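Local atomic coordinates of glycosylation Associate Protein 1 (Streptococcus agalactiae serotype V, PDB entry 6OYC), a protein that probably assists the glycosylation and accessory Sec-dependent export of a serine-rich repeat adhesin, working in complex with its partners Gap2 and Gap3. Residues Tyr74-Phe77 with Asp78-Glu82; Ile320-Val324 with Asp325-His329. One frame throughout, in Å; residues are numbered along the deposited sequence.

Contact 1 (Tyr74-Phe77 with Asp78-Glu82); sequences YSVF and DDIQE
Ser75 caps the helix formed by residues 76-80, which starts directly where strand 73-75, at the edge of a Rossmann-like parallel sheet, ends; the junction illustrates how a strand can turn into a helix with no intervening loop. The capping bond runs from Asp78 N to Ser75 OG (3.0 Å) and is nearly straight, at 169°. Ser75 OG reaches that first-turn amide because it lies anti to its own backbone N (chi1 160°). Main-chain bonds then carry the turn: Asp79 N to Ser75 O, Ile80 N to Val76 O at 2.9 Å, and Gln81 N to Phe77 O at 2.8 Å. At the far end Glu82 takes a positive phi and closes a Schellman motif, its N bonding back to Asp79 O.

Charged and polar side chains lie along the partly exposed flank. Tyr74 OH donates to Asp79 OD2 (2.7 Å), which receives it on the anti lone pair, and the carboxylate stands almost upright to the ring at its phenolic edge, the planes 81° apart. The same oxygen forms a salt bridge with Lys215 of helix 208-223, so a strand residue and a neighbouring helix share one acceptor. Asp78 turns instead to Arg151, its salt-bridge partner.

Apolar contacts line the buried side. Val76 and Ile80 lie side by side and point the same way, with CG1 of Val76 3.9 Å from CD1 of Ile80. The Phe77 ring meets those of Tyr55 and Tyr170 and touches Met179 of strand 177-182. Near its ring edge stands the Gln81 amide, whose NE2 is bonded to Leu171 O and Ser155 OG; those bonds help fix its rotation, turned nearly square to the ring, with Gln81 OE1 3.8 Å from Phe77 CB.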
ATOM      1  N   TYR A  74     -15.025   6.492   9.890  1.00 34.61           N
ATOM      2  CA  TYR A  74     -16.372   6.010   9.648  1.00 33.97           C
ATOM      3  C   TYR A  74     -16.301   5.007   8.500  1.00 32.68           C
ATOM      4  O   TYR A  74     -15.701   5.292   7.457  1.00 33.06           O
ATOM      5  CB  TYR A  74     -17.336   7.167   9.310  1.00 34.69           C
ATOM      6  CG  TYR A  74     -18.650   6.687   8.746  1.00 34.49           C
ATOM      7  CD1 TYR A  74     -19.691   6.296   9.586  1.00 32.08           C
ATOM      8  CD2 TYR A  74     -18.840   6.594   7.366  1.00 32.42           C
ATOM      9  CE1 TYR A  74     -20.903   5.843   9.056  1.00 32.39           C
ATOM     10  CE2 TYR A  74     -20.025   6.147   6.840  1.00 32.47           C
ATOM     11  CZ  TYR A  74     -21.054   5.772   7.687  1.00 32.46           C
ATOM     12  OH  TYR A  74     -22.229   5.314   7.141  1.00 34.73           O
ATOM     13  N   SER A  75     -16.898   3.841   8.697  1.00 30.93           N
ATOM     14  CA  SER A  75     -16.899   2.782   7.697  1.00 32.14           C
ATOM     15  C   SER A  75     -18.335   2.508   7.285  1.00 31.67           C
ATOM     16  O   SER A  75     -19.152   2.082   8.106  1.00 31.64           O
ATOM     17  CB  SER A  75     -16.239   1.506   8.226  1.00 28.08           C
ATOM     18  OG  SER A  75     -16.652   0.393   7.458  1.00 30.50           O
ATOM     19  N   VAL A  76     -18.636   2.756   6.014  1.00 30.95           N
ATOM     20  CA  VAL A  76     -19.965   2.476   5.484  1.00 30.06           C
ATOM     21  C   VAL A  76     -20.397   1.052   5.847  1.00 31.13           C
ATOM     22  O   VAL A  76     -21.517   0.819   6.321  1.00 32.55           O
ATOM     23  CB  VAL A  76     -19.980   2.710   3.962  1.00 27.00           C
ATOM     24  CG1 VAL A  76     -21.158   2.038   3.329  1.00 31.20           C
ATOM     25  CG2 VAL A  76     -19.950   4.186   3.633  1.00 26.46           C
ATOM     26  N   PHE A  77     -19.513   0.080   5.644  1.00 28.68           N
ATOM     27  CA  PHE A  77     -19.911  -1.312   5.860  1.00 31.27           C
ATOM     28  C   PHE A  77     -20.069  -1.634   7.338  1.00 28.65           C
ATOM     29  O   PHE A  77     -20.942  -2.423   7.699  1.00 30.98           O
ATOM     30  CB  PHE A  77     -18.917  -2.271   5.198  1.00 30.31           C
ATOM     31  CG  PHE A  77     -19.213  -2.504   3.741  1.00 29.14           C
ATOM     32  CD1 PHE A  77     -18.905  -1.523   2.798  1.00 26.13           C
ATOM     33  CD2 PHE A  77     -19.838  -3.674   3.323  1.00 26.26           C
ATOM     34  CE1 PHE A  77     -19.171  -1.718   1.461  1.00 23.95           C
ATOM     35  CE2 PHE A  77     -20.111  -3.877   1.982  1.00 27.70           C
ATOM     36  CZ  PHE A  77     -19.787  -2.891   1.047  1.00 28.40           C
ATOM     37  N   ASP A  78     -19.232  -1.046   8.204  1.00 30.39           N
ATOM     38  CA  ASP A  78     -19.444  -1.149   9.648  1.00 31.81           C
ATOM     39  C   ASP A  78     -20.851  -0.680  10.029  1.00 33.59           C
ATOM     40  O   ASP A  78     -21.551  -1.327  10.819  1.00 34.66           O
ATOM     41  CB  ASP A  78     -18.388  -0.321  10.391  1.00 31.22           C
ATOM     42  CG  ASP A  78     -17.057  -1.065  10.580  1.00 32.32           C
ATOM     43  OD1 ASP A  78     -16.746  -2.031   9.847  1.00 29.83           O
ATOM     44  OD2 ASP A  78     -16.305  -0.660  11.479  1.00 31.71           O
ATOM     45  N   ASP A  79     -21.270   0.455   9.475  1.00 33.35           N
ATOM     46  CA  ASP A  79     -22.617   0.986   9.687  1.00 31.42           C
ATOM     47  C   ASP A  79     -23.682   0.001   9.207  1.00 30.42           C
ATOM     48  O   ASP A  79     -24.574  -0.397   9.962  1.00 30.86           O
ATOM     49  CB  ASP A  79     -22.715   2.316   8.937  1.00 34.08           C
ATOM     50  CG  ASP A  79     -24.009   3.072   9.200  1.00 38.31           C
ATOM     51  OD1 ASP A  79     -24.960   2.513   9.778  1.00 39.86           O
ATOM     52  OD2 ASP A  79     -24.063   4.252   8.799  1.00 37.63           O
ATOM     53  N   ILE A  80     -23.602  -0.395   7.939  1.00 32.14           N
ATOM     54  CA  ILE A  80     -24.519  -1.394   7.399  1.00 30.52           C
ATOM     55  C   ILE A  80     -24.600  -2.608   8.315  1.00 34.30           C
ATOM     56  O   ILE A  80     -25.689  -3.040   8.708  1.00 33.65           O
ATOM     57  CB  ILE A  80     -24.077  -1.800   5.987  1.00 30.60           C
ATOM     58  CG1 ILE A  80     -24.137  -0.588   5.066  1.00 31.16           C
ATOM     59  CG2 ILE A  80     -24.913  -2.970   5.467  1.00 30.35           C
ATOM     60  CD1 ILE A  80     -23.640  -0.887   3.678  1.00 29.86           C
ATOM     61  N   GLN A  81     -23.448  -3.177   8.666  1.00 32.19           N
ATOM     62  CA  GLN A  81     -23.426  -4.470   9.336  1.00 31.63           C
ATOM     63  C   GLN A  81     -23.730  -4.391  10.827  1.00 33.91           C
ATOM     64  O   GLN A  81     -23.697  -5.435  11.482  1.00 31.45           O
ATOM     65  CB  GLN A  81     -22.068  -5.146   9.125  1.00 28.86           C
ATOM     66  CG  GLN A  81     -21.818  -5.609   7.692  1.00 26.18           C
ATOM     67  CD  GLN A  81     -20.452  -6.221   7.537  1.00 29.28           C
ATOM     68  OE1 GLN A  81     -19.526  -5.570   7.030  1.00 27.19           O
ATOM     69  NE2 GLN A  81     -20.297  -7.473   8.005  1.00 25.52           N
ATOM     70  N   GLU A  82     -24.009  -3.197  11.373  1.00 33.29           N
ATOM     71  CA  GLU A  82     -24.425  -3.027  12.779  1.00 36.44           C
ATOM     72  C   GLU A  82     -23.348  -3.524  13.734  1.00 38.60           C
ATOM     73  O   GLU A  82     -23.629  -4.189  14.738  1.00 35.83           O
ATOM     74  CB  GLU A  82     -25.763  -3.716  13.069  1.00 32.32           C
ATOM     75  CG  GLU A  82     -26.901  -3.082  12.312  1.00 40.07           C
ATOM     76  CD  GLU A  82     -28.222  -3.818  12.473  1.00 43.65           C
ATOM     77  OE1 GLU A  82     -28.331  -4.716  13.341  1.00 40.35           O
ATOM     78  OE2 GLU A  82     -29.148  -3.493  11.704  1.00 40.30           O
TER

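Contact 2 (Ile320-Val324 with Asp325-His329); sequences IYFVV and DRLSH
Val324 and Leu327 close a type II beta turn just beyond strand 318-323, in the beta-to-alpha connection of a second Rossmann-like sheet. Leu327 N bonds to Val324 O at 3.2 Å, approaching from above the carbonyl plane rather than along a lone pair.

The packed side of the turn is mainly apolar. Leu327 folds back toward the strand end, its CG anti to its own carbonyl carbon (chi1 -63°), which carries CD1 to the edge of the Phe322 ring, in the ring plane; the two side chains cross at about a right angle. Leu332 of helix 329-344 touches both Val324 and Leu327, while Leu339 of the same helix packs on Phe322, so the helix closes over the strand that leads into it.

A polar link comes from Asp325, which ties the turn to the chain just after strand 349-354, its OD2 accepting from Tyr356 N. The other side is loose. Arg326 holds the left-handed corner of the turn (phi 65°), and its exposed side chain leads away from the strand; its NH1 bonds to a glycerol, probably from the crystallisation liquor. On the strand side, by contrast, Leu327 CD1 rests 3.9 Å from Phe322 CE1 and 3.7 Å from Val323 O.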
ATOM      1  N   ILE A 320      24.719  -1.482   0.801  1.00 36.15           N
ATOM      2  CA  ILE A 320      24.058  -1.062  -0.428  1.00 38.95           C
ATOM      3  C   ILE A 320      22.798  -1.898  -0.611  1.00 39.10           C
ATOM      4  O   ILE A 320      22.848  -3.137  -0.573  1.00 39.55           O
ATOM      5  CB  ILE A 320      24.989  -1.211  -1.647  1.00 39.46           C
ATOM      6  CG1 ILE A 320      26.267  -0.392  -1.465  1.00 39.38           C
ATOM      7  CG2 ILE A 320      24.261  -0.815  -2.942  1.00 32.01           C
ATOM      8  CD1 ILE A 320      27.139  -0.356  -2.689  1.00 35.35           C
ATOM      9  N   TYR A 321      21.680  -1.217  -0.842  1.00 31.87           N
ATOM     10  CA  TYR A 321      20.372  -1.826  -1.075  1.00 34.77           C
ATOM     11  C   TYR A 321      20.096  -1.770  -2.577  1.00 33.08           C
ATOM     12  O   TYR A 321      19.779  -0.703  -3.108  1.00 32.49           O
ATOM     13  CB  TYR A 321      19.326  -1.049  -0.266  1.00 31.71           C
ATOM     14  CG  TYR A 321      17.881  -1.528  -0.251  1.00 36.95           C
ATOM     15  CD1 TYR A 321      16.986  -1.160  -1.262  1.00 31.17           C
ATOM     16  CD2 TYR A 321      17.383  -2.259   0.825  1.00 33.66           C
ATOM     17  CE1 TYR A 321      15.651  -1.572  -1.218  1.00 33.36           C
ATOM     18  CE2 TYR A 321      16.051  -2.663   0.874  1.00 30.58           C
ATOM     19  CZ  TYR A 321      15.195  -2.324  -0.153  1.00 31.79           C
ATOM     20  OH  TYR A 321      13.878  -2.721  -0.121  1.00 35.97           O
ATOM     21  N   PHE A 322      20.226  -2.909  -3.268  1.00 37.20           N
ATOM     22  CA  PHE A 322      20.303  -2.951  -4.734  1.00 36.50           C
ATOM     23  C   PHE A 322      19.083  -3.652  -5.325  1.00 33.96           C
ATOM     24  O   PHE A 322      18.973  -4.888  -5.268  1.00 30.53           O
ATOM     25  CB  PHE A 322      21.590  -3.647  -5.176  1.00 31.77           C
ATOM     26  CG  PHE A 322      21.970  -3.411  -6.628  1.00 38.11           C
ATOM     27  CD1 PHE A 322      21.170  -3.871  -7.667  1.00 37.96           C
ATOM     28  CD2 PHE A 322      23.165  -2.775  -6.953  1.00 43.74           C
ATOM     29  CE1 PHE A 322      21.550  -3.685  -9.001  1.00 39.14           C
ATOM     30  CE2 PHE A 322      23.546  -2.582  -8.294  1.00 40.64           C
ATOM     31  CZ  PHE A 322      22.731  -3.033  -9.310  1.00 37.80           C
ATOM     32  N   VAL A 323      18.196  -2.871  -5.936  1.00 30.70           N
ATOM     33  CA  VAL A 323      16.973  -3.416  -6.519  1.00 33.06           C
ATOM     34  C   VAL A 323      17.317  -4.084  -7.841  1.00 35.85           C
ATOM     35  O   VAL A 323      17.905  -3.453  -8.724  1.00 36.71           O
ATOM     36  CB  VAL A 323      15.918  -2.309  -6.711  1.00 35.08           C
ATOM     37  CG1 VAL A 323      14.669  -2.843  -7.465  1.00 31.71           C
ATOM     38  CG2 VAL A 323      15.514  -1.722  -5.362  1.00 32.71           C
ATOM     39  N   VAL A 324      16.947  -5.362  -7.990  1.00 35.72           N
ATOM     40  CA  VAL A 324      17.281  -6.102  -9.210  1.00 34.82           C
ATOM     41  C   VAL A 324      16.098  -6.272 -10.168  1.00 37.19           C
ATOM     42  O   VAL A 324      16.311  -6.667 -11.326  1.00 39.52           O
ATOM     43  CB  VAL A 324      17.899  -7.476  -8.869  1.00 38.99           C
ATOM     44  CG1 VAL A 324      19.189  -7.284  -8.067  1.00 35.72           C
ATOM     45  CG2 VAL A 324      16.889  -8.356  -8.108  1.00 36.58           C
ATOM     46  N   ASP A 325      14.875  -5.947  -9.744  1.00 36.70           N
ATOM     47  CA  ASP A 325      13.701  -6.054 -10.610  1.00 40.12           C
ATOM     48  C   ASP A 325      13.844  -5.223 -11.885  1.00 40.37           C
ATOM     49  O   ASP A 325      14.415  -4.131 -11.889  1.00 40.64           O
ATOM     50  CB  ASP A 325      12.442  -5.602  -9.865  1.00 36.82           C
ATOM     51  CG  ASP A 325      12.097  -6.515  -8.717  1.00 41.11           C
ATOM     52  OD1 ASP A 325      12.254  -7.752  -8.854  1.00 51.18           O
ATOM     53  OD2 ASP A 325      11.702  -5.998  -7.662  1.00 40.81           O
ATOM     54  N   ARG A 326      13.271  -5.751 -12.963  1.00 40.98           N
ATOM     55  CA  ARG A 326      13.238  -5.169 -14.301  1.00 41.96           C
ATOM     56  C   ARG A 326      14.607  -5.068 -14.943  1.00 42.08           C
ATOM     57  O   ARG A 326      14.723  -4.485 -16.022  1.00 48.35           O
ATOM     58  CB  ARG A 326      12.585  -3.785 -14.330  1.00 40.26           C
ATOM     59  CG  ARG A 326      11.232  -3.695 -13.666  1.00 41.90           C
ATOM     60  CD  ARG A 326      10.828  -2.228 -13.631  1.00 41.99           C
ATOM     61  NE  ARG A 326       9.521  -2.010 -13.027  1.00 42.41           N
ATOM     62  CZ  ARG A 326       8.372  -2.225 -13.652  1.00 47.15           C
ATOM     63  NH1 ARG A 326       8.374  -2.665 -14.909  1.00 46.16           N
ATOM     64  NH2 ARG A 326       7.225  -1.997 -13.019  1.00 49.91           N
ATOM     65  N   LEU A 327      15.654  -5.580 -14.308  1.00 39.91           N
ATOM     66  CA  LEU A 327      16.970  -5.599 -14.931  1.00 38.72           C
ATOM     67  C   LEU A 327      17.124  -6.862 -15.764  1.00 39.90           C
ATOM     68  O   LEU A 327      16.761  -7.958 -15.324  1.00 39.55           O
ATOM     69  CB  LEU A 327      18.082  -5.528 -13.885  1.00 38.33           C
ATOM     70  CG  LEU A 327      18.110  -4.247 -13.057  1.00 39.71           C
ATOM     71  CD1 LEU A 327      19.262  -4.278 -12.070  1.00 34.84           C
ATOM     72  CD2 LEU A 327      18.181  -3.032 -13.966  1.00 38.23           C
ATOM     73  N   SER A 328      17.646  -6.696 -16.977  1.00 38.75           N
ATOM     74  CA  SER A 328      17.958  -7.848 -17.807  1.00 42.36           C
ATOM     75  C   SER A 328      19.202  -8.558 -17.278  1.00 44.08           C
ATOM     76  O   SER A 328      20.004  -7.992 -16.526  1.00 43.41           O
ATOM     77  CB  SER A 328      18.197  -7.422 -19.252  1.00 41.64           C
ATOM     78  OG  SER A 328      19.380  -6.658 -19.316  1.00 45.56           O
ATOM     79  N   HIS A 329      19.370  -9.813 -17.706  1.00 43.97           N
ATOM     80  CA  HIS A 329      20.525 -10.594 -17.272  1.00 45.86           C
ATOM     81  C   HIS A 329      21.835  -9.888 -17.590  1.00 44.97           C
ATOM     82  O   HIS A 329      22.741  -9.848 -16.749  1.00 47.63           O
ATOM     83  CB  HIS A 329      20.486 -11.983 -17.905  1.00 48.33           C
ATOM     84  CG  HIS A 329      19.467 -12.887 -17.290  1.00 47.70           C
ATOM     85  ND1 HIS A 329      19.302 -14.200 -17.676  1.00 55.43           N
ATOM     86  CD2 HIS A 329      18.554 -12.665 -16.313  1.00 52.89           C
ATOM     87  CE1 HIS A 329      18.328 -14.746 -16.969  1.00 52.09           C
ATOM     88  NE2 HIS A 329      17.858 -13.837 -16.132  1.00 54.56           N
TER

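Overall arrangement
Both contacts sit where a parallel strand gives way to a helix, but in different Rossmann-like sheets, an arrangement consistent with the two-domain GT-B clan; their centres are 43 Å apart, on opposite sides of the chain's centre, and they do not touch. Contact 1 belongs to the edge strand of its sheet and passes straight into a short helix, whereas contact 2 leaves an interior strand through a turn. Contact 1 is the more buried, yet it relies on several hydrogen bonds, and its aspartates find charged partners outside it. Contact 2 is only partly buried, with a single bond across it, hydrophobic packing against helix 329-344 and an exposed arginine at its corner.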